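Aromatic-amino-acid transaminase TyrB (Burkholderia cenocepacia K56-2Valvano, PDB 4WD2) probably catalyses the pyridoxal-phosphate-dependent transfer of amino groups between aromatic amino acids and 2-oxo acids. Local coordinates at residues Val269-Asp272 / Ala273-Glu277; Ala231-Phe234 / Ala235-Leu239; Ala386-Asn389 / Asp390-Gly394; Cys323-Ile326 / Ala327-Gln331. All blocks are in the same frame, centred on the assembly; numbering follows the deposited sequence. Where two conformers were deposited one is given.

Contact 1: residues Val269-Asp272 / Ala273-Glu277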
ATOM      1  N   VAL A 269       3.080  21.451   0.887  1.00  9.79           N
ATOM      2  CA  VAL A 269       3.198  22.825   0.409  1.00  9.92           C
ATOM      3  C   VAL A 269       4.570  23.372   0.760  1.00 10.71           C
ATOM      4  O   VAL A 269       4.932  23.428   1.935  1.00 12.79           O
ATOM      5  CB  VAL A 269       2.122  23.728   1.025  1.00 10.63           C
ATOM      6  CG1 VAL A 269       2.209  25.137   0.451  1.00 11.20           C
ATOM      7  CG2 VAL A 269       0.738  23.134   0.813  1.00  9.98           C
ATOM      8  N   CYS A 270       5.328  23.787  -0.252  1.00 10.56           N
ATOM      9  CA  CYS A 270       6.735  24.148  -0.059  1.00 11.30           C
ATOM     10  C   CYS A 270       7.014  25.613  -0.394  1.00 12.94           C
ATOM     11  O   CYS A 270       6.157  26.301  -0.947  1.00 12.50           O
ATOM     12  CB  CYS A 270       7.630  23.242  -0.910  1.00 11.07           C
ATOM     13  SG  CYS A 270       7.319  21.480  -0.668  1.00 11.42           S
ATOM     14  N   GLU A 271       8.217  26.083  -0.065  1.00 13.96           N
ATOM     15  CA  GLU A 271       8.540  27.502  -0.190  1.00 14.59           C
ATOM     16  C   GLU A 271       8.621  27.978  -1.646  1.00 13.94           C
ATOM     17  O   GLU A 271       8.355  29.149  -1.927  1.00 13.75           O
ATOM     18  CB  GLU A 271       9.848  27.825   0.549  1.00 15.09           C
ATOM     19  CG  GLU A 271      11.041  26.952   0.179  1.00 15.20           C
ATOM     20  CD  GLU A 271      11.221  25.747   1.099  1.00 15.67           C
ATOM     21  OE1 GLU A 271      10.212  25.114   1.484  1.00 14.14           O
ATOM     22  OE2 GLU A 271      12.384  25.436   1.435  1.00 16.75           O
ATOM     23  N   ASP A 272       8.992  27.092  -2.566  1.00 12.26           N
ATOM     24  CA  ASP A 272       8.917  27.406  -3.999  1.00 12.03           C
ATOM     25  C   ASP A 272       8.807  26.136  -4.841  1.00 11.01           C
ATOM     26  O   ASP A 272       8.835  25.026  -4.307  1.00 10.62           O
ATOM     27  CB  ASP A 272      10.119  28.256  -4.454  1.00 14.29           C
ATOM     28  CG  ASP A 272      11.462  27.587  -4.202  1.00 15.51           C
ATOM     29  OD1 ASP A 272      11.519  26.349  -4.059  1.00 14.38           O
ATOM     30  OD2 ASP A 272      12.477  28.315  -4.167  1.00 17.51           O
ATOM     31  N   ALA A 273       8.681  26.297  -6.155  1.00 11.01           N
ATOM     32  CA  ALA A 273       8.478  25.151  -7.038  1.00 10.99           C
ATOM     33  C   ALA A 273       9.685  24.216  -7.041  1.00 11.15           C
ATOM     34  O   ALA A 273       9.534  23.001  -7.152  1.00 11.46           O
ATOM     35  CB  ALA A 273       8.170  25.614  -8.441  1.00  9.99           C
ATOM     36  N   ALA A 274      10.880  24.790  -6.923  1.00 11.32           N
ATOM     37  CA  ALA A 274      12.104  24.005  -6.890  1.00 11.13           C
ATOM     38  C   ALA A 274      12.073  23.065  -5.690  1.00 11.44           C
ATOM     39  O   ALA A 274      12.306  21.865  -5.824  1.00 11.91           O
ATOM     40  CB  ALA A 274      13.322  24.912  -6.838  1.00 13.12           C
ATOM     41  N   ALA A 275      11.756  23.619  -4.524  1.00 10.58           N
ATOM     42  CA  ALA A 275      11.635  22.830  -3.302  1.00 10.15           C
ATOM     43  C   ALA A 275      10.555  21.751  -3.421  1.00  9.73           C
ATOM     44  O   ALA A 275      10.756  20.613  -2.981  1.00  9.17           O
ATOM     45  CB  ALA A 275      11.345  23.746  -2.107  1.00  9.54           C
ATOM     46  N   ALA A 276       9.414  22.107  -4.009  1.00  9.46           N
ATOM     47  CA  ALA A 276       8.308  21.165  -4.173  1.00  9.25           C
ATOM     48  C   ALA A 276       8.718  19.947  -4.995  1.00 10.59           C
ATOM     49  O   ALA A 276       8.289  18.824  -4.718  1.00 10.16           O
ATOM     50  CB  ALA A 276       7.118  21.857  -4.821  1.00  8.49           C
ATOM     51  N   GLU A 277       9.553  20.171  -6.006  1.00 10.69           N
ATOM     52  CA  GLU A 277      10.009  19.086  -6.863  0.66 12.09           C
ATOM     53  C   GLU A 277      11.025  18.183  -6.140  1.00 12.34           C
ATOM     54  O   GLU A 277      11.033  16.971  -6.330  1.00 11.70           O
ATOM     55  CB  GLU A 277      10.572  19.667  -8.166  0.66 12.53           C
ATOM     56  CG  GLU A 277       9.469  19.919  -9.216  0.66 12.66           C
ATOM     57  CD  GLU A 277       9.643  21.197 -10.038  0.66 13.04           C
ATOM     58  OE1 GLU A 277       8.717  22.035 -10.009  0.66 11.11           O
ATOM     59  OE2 GLU A 277      10.672  21.352 -10.738  0.66 10.39           O
TER

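Contact 2: residues Ala231-Phe234 / Ala235-Leu239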
ATOM      1  N   ALA A 231     -15.458  24.691   2.227  1.00  9.70           N
ATOM      2  CA  ALA A 231     -15.328  25.142   3.610  1.00  9.02           C
ATOM      3  C   ALA A 231     -14.553  24.131   4.451  1.00  9.16           C
ATOM      4  O   ALA A 231     -13.791  24.502   5.346  1.00  8.35           O
ATOM      5  CB  ALA A 231     -16.711  25.400   4.220  1.00  9.85           C
ATOM      6  N   ASP A 232     -14.742  22.848   4.159  1.00  9.83           N
ATOM      7  CA  ASP A 232     -14.060  21.806   4.916  1.00  9.36           C
ATOM      8  C   ASP A 232     -12.540  21.875   4.712  1.00  7.88           C
ATOM      9  O   ASP A 232     -11.777  21.449   5.576  1.00  6.28           O
ATOM     10  CB  ASP A 232     -14.601  20.416   4.536  1.00  9.64           C
ATOM     11  CG  ASP A 232     -15.970  20.125   5.157  1.00 10.58           C
ATOM     12  OD1 ASP A 232     -16.431  20.913   6.009  1.00  8.33           O
ATOM     13  OD2 ASP A 232     -16.585  19.095   4.806  1.00 12.88           O
ATOM     14  N   ALA A 233     -12.102  22.437   3.589  1.00  7.39           N
ATOM     15  CA  ALA A 233     -10.672  22.545   3.315  1.00  9.15           C
ATOM     16  C   ALA A 233     -10.065  23.900   3.701  1.00  9.49           C
ATOM     17  O   ALA A 233      -8.917  24.181   3.333  1.00  7.94           O
ATOM     18  CB  ALA A 233     -10.409  22.269   1.844  1.00 11.27           C
ATOM     19  N   PHE A 234     -10.809  24.727   4.442  1.00 10.21           N
ATOM     20  CA  PHE A 234     -10.353  26.087   4.770  1.00  9.32           C
ATOM     21  C   PHE A 234      -8.975  26.113   5.422  1.00  9.97           C
ATOM     22  O   PHE A 234      -8.137  26.935   5.059  1.00  9.47           O
ATOM     23  CB  PHE A 234     -11.340  26.825   5.694  1.00  8.79           C
ATOM     24  CG  PHE A 234     -10.801  28.151   6.208  1.00  8.40           C
ATOM     25  CD1 PHE A 234     -10.904  29.300   5.441  1.00  7.92           C
ATOM     26  CD2 PHE A 234     -10.157  28.232   7.440  1.00  6.71           C
ATOM     27  CE1 PHE A 234     -10.395  30.511   5.894  1.00  8.71           C
ATOM     28  CE2 PHE A 234      -9.642  29.430   7.896  1.00  7.32           C
ATOM     29  CZ  PHE A 234      -9.755  30.573   7.124  1.00  7.19           C
ATOM     30  N   ALA A 235      -8.751  25.227   6.389  1.00 10.97           N
ATOM     31  CA  ALA A 235      -7.488  25.205   7.125  1.00 10.99           C
ATOM     32  C   ALA A 235      -6.311  24.953   6.187  1.00  9.66           C
ATOM     33  O   ALA A 235      -5.275  25.609   6.280  1.00  9.49           O
ATOM     34  CB  ALA A 235      -7.527  24.151   8.217  1.00 10.79           C
ATOM     35  N   VAL A 236      -6.486  23.997   5.279  1.00  8.51           N
ATOM     36  CA  VAL A 236      -5.462  23.652   4.309  1.00  8.96           C
ATOM     37  C   VAL A 236      -5.202  24.815   3.354  1.00  9.50           C
ATOM     38  O   VAL A 236      -4.054  25.187   3.110  1.00  9.47           O
ATOM     39  CB  VAL A 236      -5.867  22.391   3.504  1.00 12.25           C
ATOM     40  CG1 VAL A 236      -4.929  22.172   2.349  1.00 12.62           C
ATOM     41  CG2 VAL A 236      -5.883  21.163   4.416  1.00 12.65           C
ATOM     42  N   ARG A 237      -6.277  25.392   2.826  1.00  6.15           N
ATOM     43  CA  ARG A 237      -6.166  26.454   1.835  1.00  6.79           C
ATOM     44  C   ARG A 237      -5.596  27.734   2.450  1.00  7.62           C
ATOM     45  O   ARG A 237      -4.809  28.432   1.809  1.00  6.73           O
ATOM     46  CB  ARG A 237      -7.532  26.716   1.185  1.00  6.32           C
ATOM     47  CG  ARG A 237      -8.076  25.504   0.446  1.00  6.21           C
ATOM     48  CD  ARG A 237      -9.395  25.773  -0.302  1.00  9.71           C
ATOM     49  NE  ARG A 237      -9.895  24.536  -0.901  1.00  8.81           N
ATOM     50  CZ  ARG A 237     -11.015  24.425  -1.612  1.00  7.13           C
ATOM     51  NH1 ARG A 237     -11.776  25.478  -1.839  1.00  8.90           N
ATOM     52  NH2 ARG A 237     -11.371  23.249  -2.099  1.00  6.64           N
ATOM     53  N   GLU A 238      -5.976  28.037   3.691  1.00  8.28           N
ATOM     54  CA  GLU A 238      -5.463  29.234   4.359  1.00  8.49           C
ATOM     55  C   GLU A 238      -3.988  29.078   4.766  1.00  8.84           C
ATOM     56  O   GLU A 238      -3.208  30.023   4.642  1.00  9.12           O
ATOM     57  CB  GLU A 238      -6.328  29.582   5.578  1.00  9.96           C
ATOM     58  CG  GLU A 238      -5.949  30.884   6.279  1.00  9.35           C
ATOM     59  CD  GLU A 238      -6.182  32.128   5.423  1.00 11.27           C
ATOM     60  OE1 GLU A 238      -6.752  32.016   4.319  1.00 11.01           O
ATOM     61  OE2 GLU A 238      -5.793  33.233   5.857  1.00 11.80           O
ATOM     62  N   LEU A 239      -3.599  27.891   5.232  1.00  9.54           N
ATOM     63  CA  LEU A 239      -2.184  27.609   5.496  1.00  8.92           C
ATOM     64  C   LEU A 239      -1.340  27.812   4.236  1.00  9.21           C
ATOM     65  O   LEU A 239      -0.286  28.460   4.269  1.00  8.51           O
ATOM     66  CB  LEU A 239      -2.001  26.179   6.019  1.00  9.35           C
ATOM     67  CG  LEU A 239      -2.178  25.921   7.519  1.00  9.35           C
ATOM     68  CD1 LEU A 239      -2.448  24.450   7.791  1.00  7.75           C
ATOM     69  CD2 LEU A 239      -0.948  26.380   8.304  1.00 10.43           C
TER
HETATM   70  O   HOH W   1     -10.660  23.047   7.502  1.00 13.80           O

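Contact 3: residues Ala386-Asn389 / Asp390-Gly394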
ATOM      1  N   ALA A 386     -23.621   8.866  11.674  1.00 11.76           N
ATOM      2  CA  ALA A 386     -24.029   8.324  10.378  1.00 11.87           C
ATOM      3  C   ALA A 386     -24.774   6.991  10.522  1.00 12.51           C
ATOM      4  O   ALA A 386     -25.454   6.547   9.594  1.00 14.94           O
ATOM      5  CB  ALA A 386     -22.817   8.159   9.470  1.00 12.33           C
ATOM      6  N   GLY A 387     -24.654   6.362  11.687  1.00 10.81           N
ATOM      7  CA  GLY A 387     -25.372   5.126  11.963  1.00 11.17           C
ATOM      8  C   GLY A 387     -26.842   5.343  12.278  1.00 12.79           C
ATOM      9  O   GLY A 387     -27.622   4.389  12.374  1.00 12.49           O
ATOM     10  N   LEU A 388     -27.216   6.611  12.437  1.00 13.16           N
ATOM     11  CA  LEU A 388     -28.597   7.004  12.694  1.00 12.19           C
ATOM     12  C   LEU A 388     -29.404   7.148  11.408  1.00 12.30           C
ATOM     13  O   LEU A 388     -28.926   7.697  10.421  1.00  9.64           O
ATOM     14  CB  LEU A 388     -28.635   8.325  13.468  1.00 11.56           C
ATOM     15  CG  LEU A 388     -28.038   8.324  14.876  1.00 11.22           C
ATOM     16  CD1 LEU A 388     -27.895   9.744  15.394  1.00 10.60           C
ATOM     17  CD2 LEU A 388     -28.918   7.510  15.804  1.00 12.31           C
ATOM     18  N   ASN A 389     -30.636   6.658  11.433  1.00 12.83           N
ATOM     19  CA  ASN A 389     -31.569   6.864  10.337  1.00 13.07           C
ATOM     20  C   ASN A 389     -32.974   6.938  10.910  1.00 12.99           C
ATOM     21  O   ASN A 389     -33.147   6.867  12.126  1.00 12.53           O
ATOM     22  CB  ASN A 389     -31.450   5.753   9.291  1.00 13.48           C
ATOM     23  CG  ASN A 389     -31.480   4.365   9.906  1.00 12.71           C
ATOM     24  OD1 ASN A 389     -32.458   3.986  10.541  1.00 14.14           O
ATOM     25  ND2 ASN A 389     -30.411   3.599   9.716  1.00 11.19           N
ATOM     26  N   ASP A 390     -33.980   7.078  10.052  1.00 14.57           N
ATOM     27  CA  ASP A 390     -35.350   7.208  10.539  1.00 15.41           C
ATOM     28  C   ASP A 390     -35.808   5.964  11.291  1.00 14.88           C
ATOM     29  O   ASP A 390     -36.697   6.040  12.132  1.00 13.70           O
ATOM     30  CB  ASP A 390     -36.307   7.503   9.385  1.00 17.12           C
ATOM     31  CG  ASP A 390     -36.246   8.944   8.936  1.00 20.19           C
ATOM     32  OD1 ASP A 390     -35.941   9.817   9.777  1.00 20.88           O
ATOM     33  OD2 ASP A 390     -36.498   9.204   7.745  1.00 21.86           O
ATOM     34  N   SER A 391     -35.194   4.821  10.999  1.00 15.00           N
ATOM     35  CA  SER A 391     -35.599   3.578  11.645  1.00 15.23           C
ATOM     36  C   SER A 391     -35.161   3.516  13.111  1.00 15.73           C
ATOM     37  O   SER A 391     -35.763   2.784  13.896  1.00 15.99           O
ATOM     38  CB  SER A 391     -35.037   2.365  10.900  1.00 15.90           C
ATOM     39  OG  SER A 391     -33.704   2.092  11.313  1.00 15.75           O
ATOM     40  N   ASN A 392     -34.133   4.276  13.491  1.00 13.97           N
ATOM     41  CA  ASN A 392     -33.594   4.128  14.844  1.00 14.20           C
ATOM     42  C   ASN A 392     -33.344   5.404  15.659  1.00 13.77           C
ATOM     43  O   ASN A 392     -33.044   5.317  16.852  1.00 14.92           O
ATOM     44  CB  ASN A 392     -32.285   3.326  14.783  1.00 14.83           C
ATOM     45  CG  ASN A 392     -31.191   4.027  13.985  1.00 14.60           C
ATOM     46  OD1 ASN A 392     -31.129   5.259  13.921  1.00 15.01           O
ATOM     47  ND2 ASN A 392     -30.316   3.235  13.374  1.00 13.82           N
ATOM     48  N   VAL A 393     -33.448   6.579  15.043  1.00 13.31           N
ATOM     49  CA  VAL A 393     -33.059   7.804  15.742  1.00 13.86           C
ATOM     50  C   VAL A 393     -33.978   8.083  16.944  1.00 14.02           C
ATOM     51  O   VAL A 393     -33.523   8.588  17.967  1.00 13.73           O
ATOM     52  CB  VAL A 393     -33.026   9.030  14.781  1.00 14.91           C
ATOM     53  CG1 VAL A 393     -34.411   9.369  14.256  1.00 15.61           C
ATOM     54  CG2 VAL A 393     -32.380  10.239  15.464  1.00 14.29           C
ATOM     55  N   GLY A 394     -35.252   7.724  16.837  1.00 13.72           N
ATOM     56  CA  GLY A 394     -36.156   7.852  17.962  1.00 15.72           C
ATOM     57  C   GLY A 394     -35.779   6.907  19.092  1.00 16.83           C
ATOM     58  O   GLY A 394     -35.784   7.295  20.259  1.00 18.35           O
TER

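Contact 4: residues Cys323-Ile326 / Ala327-Gln331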
ATOM      1  N   CYS A 323     -23.988  14.817   3.556  1.00  9.18           N
ATOM      2  CA  CYS A 323     -23.689  15.842   4.544  1.00 10.92           C
ATOM      3  C   CYS A 323     -24.963  16.333   5.237  1.00 10.94           C
ATOM      4  O   CYS A 323     -25.002  16.454   6.458  1.00 10.96           O
ATOM      5  CB  CYS A 323     -22.953  17.011   3.878  1.00  9.24           C
ATOM      6  SG  CYS A 323     -22.263  18.233   5.011  1.00 13.21           S
ATOM      7  N   ARG A 324     -26.007  16.601   4.455  1.00 10.87           N
ATOM      8  CA  ARG A 324     -27.261  17.098   5.015  1.00 11.63           C
ATOM      9  C   ARG A 324     -28.014  16.034   5.816  1.00 10.20           C
ATOM     10  O   ARG A 324     -28.690  16.360   6.785  1.00 11.12           O
ATOM     11  CB  ARG A 324     -28.162  17.655   3.904  1.00 13.52           C
ATOM     12  CG  ARG A 324     -27.712  19.009   3.360  1.00 13.83           C
ATOM     13  CD  ARG A 324     -28.787  19.655   2.492  1.00 16.40           C
ATOM     14  NE  ARG A 324     -29.184  18.800   1.379  1.00 17.71           N
ATOM     15  CZ  ARG A 324     -28.573  18.781   0.197  1.00 18.90           C
ATOM     16  NH1 ARG A 324     -27.533  19.579  -0.022  1.00 19.84           N
ATOM     17  NH2 ARG A 324     -28.997  17.969  -0.761  1.00 18.18           N
ATOM     18  N   ARG A 325     -27.899  14.768   5.417  1.00 11.03           N
ATOM     19  CA  ARG A 325     -28.565  13.686   6.147  1.00 10.35           C
ATOM     20  C   ARG A 325     -28.003  13.558   7.562  1.00  8.83           C
ATOM     21  O   ARG A 325     -28.757  13.394   8.512  1.00 10.01           O
ATOM     22  CB  ARG A 325     -28.439  12.347   5.412  1.00 10.69           C
ATOM     23  CG  ARG A 325     -29.511  11.325   5.837  1.00 10.64           C
ATOM     24  CD  ARG A 325     -29.200   9.902   5.370  1.00 11.44           C
ATOM     25  NE  ARG A 325     -28.089   9.320   6.114  1.00 12.45           N
ATOM     26  CZ  ARG A 325     -28.197   8.772   7.320  1.00 11.41           C
ATOM     27  NH1 ARG A 325     -27.123   8.270   7.915  1.00  9.44           N
ATOM     28  NH2 ARG A 325     -29.380   8.727   7.931  1.00 11.14           N
ATOM     29  N   ILE A 326     -26.682  13.637   7.699  1.00  8.88           N
ATOM     30  CA  ILE A 326     -26.058  13.633   9.021  1.00  8.56           C
ATOM     31  C   ILE A 326     -26.565  14.817   9.857  1.00 10.22           C
ATOM     32  O   ILE A 326     -26.906  14.652  11.032  1.00 10.92           O
ATOM     33  CB  ILE A 326     -24.509  13.682   8.927  1.00 13.72           C
ATOM     34  CG1 ILE A 326     -23.970  12.393   8.297  1.00 13.86           C
ATOM     35  CG2 ILE A 326     -23.885  13.880  10.308  1.00 12.93           C
ATOM     36  CD1 ILE A 326     -22.473  12.383   8.105  1.00 15.08           C
ATOM     37  N   ALA A 327     -26.629  16.003   9.253  1.00  9.67           N
ATOM     38  CA  ALA A 327     -27.096  17.183   9.975  1.00 10.35           C
ATOM     39  C   ALA A 327     -28.545  17.017  10.422  1.00  9.29           C
ATOM     40  O   ALA A 327     -28.922  17.434  11.515  1.00  9.20           O
ATOM     41  CB  ALA A 327     -26.932  18.425   9.119  1.00 10.20           C
ATOM     42  N   ARG A 328     -29.357  16.379   9.584  1.00  9.96           N
ATOM     43  CA  ARG A 328     -30.742  16.085   9.936  0.68 10.53           C
ATOM     44  C   ARG A 328     -30.815  15.129  11.124  1.00  9.95           C
ATOM     45  O   ARG A 328     -31.642  15.290  12.019  1.00 10.90           O
ATOM     46  CB  ARG A 328     -31.492  15.490   8.746  0.68 11.39           C
ATOM     47  CG  ARG A 328     -32.947  15.200   9.046  0.68 13.12           C
ATOM     48  CD  ARG A 328     -33.719  14.734   7.827  0.68 13.90           C
ATOM     49  NE  ARG A 328     -35.085  14.380   8.196  0.68 15.31           N
ATOM     50  CZ  ARG A 328     -35.499  13.138   8.426  0.68 16.83           C
ATOM     51  NH1 ARG A 328     -34.656  12.128   8.305  0.68 16.88           N
ATOM     52  NH2 ARG A 328     -36.757  12.907   8.768  0.68 18.02           N
ATOM     53  N   MET A 329     -29.932  14.137  11.143  1.00  9.06           N
ATOM     54  CA  MET A 329     -29.908  13.189  12.257  1.00  9.66           C
ATOM     55  C   MET A 329     -29.438  13.867  13.541  1.00 10.30           C
ATOM     56  O   MET A 329     -29.927  13.561  14.628  1.00 12.86           O
ATOM     57  CB  MET A 329     -29.014  11.986  11.937  1.00  9.45           C
ATOM     58  CG  MET A 329     -29.584  11.058  10.864  1.00  9.60           C
ATOM     59  SD  MET A 329     -31.173  10.323  11.312  1.00 16.12           S
ATOM     60  CE  MET A 329     -32.345  11.413  10.492  1.00 16.06           C
ATOM     61  N   ARG A 330     -28.489  14.788  13.420  1.00  9.89           N
ATOM     62  CA  ARG A 330     -28.037  15.542  14.584  1.00 10.64           C
ATOM     63  C   ARG A 330     -29.203  16.319  15.188  1.00 10.57           C
ATOM     64  O   ARG A 330     -29.416  16.294  16.398  1.00 10.48           O
ATOM     65  CB  ARG A 330     -26.889  16.486  14.213  1.00 10.37           C
ATOM     66  CG  ARG A 330     -25.563  15.772  13.958  1.00 10.43           C
ATOM     67  CD  ARG A 330     -24.422  16.764  13.746  1.00  9.87           C
ATOM     68  NE  ARG A 330     -23.134  16.084  13.612  1.00 10.13           N
ATOM     69  CZ  ARG A 330     -22.442  15.596  14.638  1.00  9.30           C
ATOM     70  NH1 ARG A 330     -22.913  15.711  15.874  1.00  8.14           N
ATOM     71  NH2 ARG A 330     -21.285  14.987  14.427  1.00  9.70           N
ATOM     72  N   GLN A 331     -29.966  16.995  14.336  1.00  9.75           N
ATOM     73  CA  GLN A 331     -31.114  17.758  14.807  1.00 10.59           C
ATOM     74  C   GLN A 331     -32.203  16.834  15.368  1.00 10.58           C
ATOM     75  O   GLN A 331     -32.808  17.146  16.391  1.00  9.92           O
ATOM     76  CB  GLN A 331     -31.676  18.635  13.682  1.00 12.00           C
ATOM     77  CG  GLN A 331     -32.670  19.698  14.160  1.00 12.27           C
ATOM     78  CD  GLN A 331     -32.008  20.799  14.981  1.00 12.03           C
ATOM     79  OE1 GLN A 331     -31.240  21.607  14.450  1.00 12.54           O
ATOM     80  NE2 GLN A 331     -32.292  20.827  16.280  1.00 11.13           N
TER

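Contact 1: residues Val269-Asp272 / Ala273-Glu277
The carboxylate of E271 presents one face to the methyl group of A275: CB of A275 lies 3.8 Å from CD of E271, and CG, OE1 and OE2 are only slightly farther, which places the methyl squarely over the flat group. The carboxylate of D272 is used at its end instead, where OD1 is met nearly along its C-O axis by the backbone N of A275 at 2.8 Å, with an N-H...O angle of 167°. A chi1 of 58° folds CG of D272 back over the first turn and makes this bond possible. D272 thus occupies the N-cap of helix 273-288. Its carbonyl O also takes the N-H of A276 at 3.0 Å, so side chain and main chain together grip two successive amides. On the buried side, SG of C270 passes 3.7 Å from CA of A276, while CB of C270 rests 3.9 Å from CB of A275. F10 of the second subunit packs on C270, and its backbone N gives a weak hydrogen bond to OE2 of E271. The capping carboxylate sits where the amides of the first turn point, so its negative charge is probably favoured by the helix dipole.

Contact 2: residues Ala231-Phe234 / Ala235-Leu239
A233 and F234 hand their carbonyls to the helix that follows. O of A233 accepts from N of R237 at 2.9 Å, and O of F234 from N of E238 at 2.8 Å, with N-H...O angles of 166° and 158°; both are i to i+4 bonds of helix 234-241, for which A233 is the N-cap residue. Just upstream, N of F234 bonds to O of A231 in the weakly bonded helical turn before it. A water spans the junction, donating to O of D232 at 2.7 Å and accepting from N of A235 at 3.1 Å, so it serves an amide of the first helical turn.

Side chains continue the one-turn spacing. With CG of F234 anti to the backbone N (chi1 172°), the ring runs alongside E238, whose CB stands over one face, 4.1 Å from the centroid, in a CH-pi contact. The E238 carboxylate plane is nearly parallel to that of the ring, and OE1 forms a salt bridge with R241. The extended chain of R237 passes A233, NE lying 3.6 Å from CB of A233, before the guanidinium reaches D230 in a salt bridge and NE bonds to O of V90.

A233 and V236 pack on strand 215-220, F234 and E238 on helix 199-211. The arrangement is a break between two short helices within the connection joining parallel neighbours 215-220 and 246-251, a beta-alpha-beta crossover of the large domain in this fold type I transaminase family.

Contact 3: residues Ala386-Asn389 / Asp390-Gly394
N392 turns its side chain back on L388 and N389: from CB, a chi1 of 63° places CG between the backbone N and the carbonyl carbon, 3.7 Å from both N and OD1 of N389. Beyond CG the amide divides its work. OD1 accepts the N-H of N389 at 2.9 Å in a fairly straight bond (167°), although the donor stands above the carbonyl plane; the same oxygen lies 3.7 Å from CD2 of L388. ND2 donates to O of G387 at 3.1 Å, and that carbonyl is close to the amide plane of N392. The two asparagine amides are stacked, their planes 23° apart. The backbone here forms a beta turn, N of N392 bonding to O of N389, and leads from strand 382-384 into the C-terminal helix 393-405. O of N389 has a second donor in N of V393, at 2.9 Å and nearly along the carbonyl direction. An Asx turn adds to this: N of S391 makes a weak bond to OD1 of N389 at 2.9 Å. L388 CD2 also approaches V393 CG2 at 4.4 Å, beside M329 and I333 of helix 309-338.

Contact 4: residues Cys323-Ile326 / Ala327-Gln331
R325 reaches M329 because its CG is anti to the backbone N (chi1 -159°) and the chain then bends at chi3 (72°), swinging the guanidinium forward along the helix. M329 bends as well, at chi2 (-61°), and the two side chains cross obliquely: NH2 of R325 lies 3.8 Å from CG of M329 and 4.1 Å from its SD. One residue on, I326 and R330 run side by side in the same direction, with CG2 of I326 4.0 Å from NE of R330. Beneath them the helical i to i+4 bonds are regular, N of M329 meeting O of R325 at 3.0 Å and N of R330 meeting O of I326 at 2.9 Å. CG of M329 comes 3.4 Å from O of R325, and CG of R330 is as close to O of I326, so each side chain starts against the carbonyl oxygen that its own backbone N-H bonds to. The guanidinium groups find their polar partners beyond this turn. That of R325 bonds to Y44 OH through NE and to L388 O through NH2. That of R330 bonds to T357 OG1 and to the carbonyls of Y349, G354 and F356, fastening the long helix 309-338 to helix 348-351, strand 356-358 and the loop between them.

In the fold
Taken from the N terminus, the order is contact 2, contact 1, contact 4, contact 3; each closes before the next opens, so none nests or crosses. Contact 2 marks a helix start between strands 215-220 and 246-251 of the mixed sheet. Contact 1 follows strand 264-269, at the beginning of helix 273-288 and beside the second subunit; its centre lies about 19 Å from that of contact 2. Contact 4 belongs to the long helix 309-338, and contact 3 leads into helix 393-405. Those two touch, their centres about 10 Å apart: a salt bridge, D390 OD1 to R328 NH1 at 3.0 Å, joins the turn to the helix. Contacts 1 and 3 lie farthest apart, about 47 Å between centres.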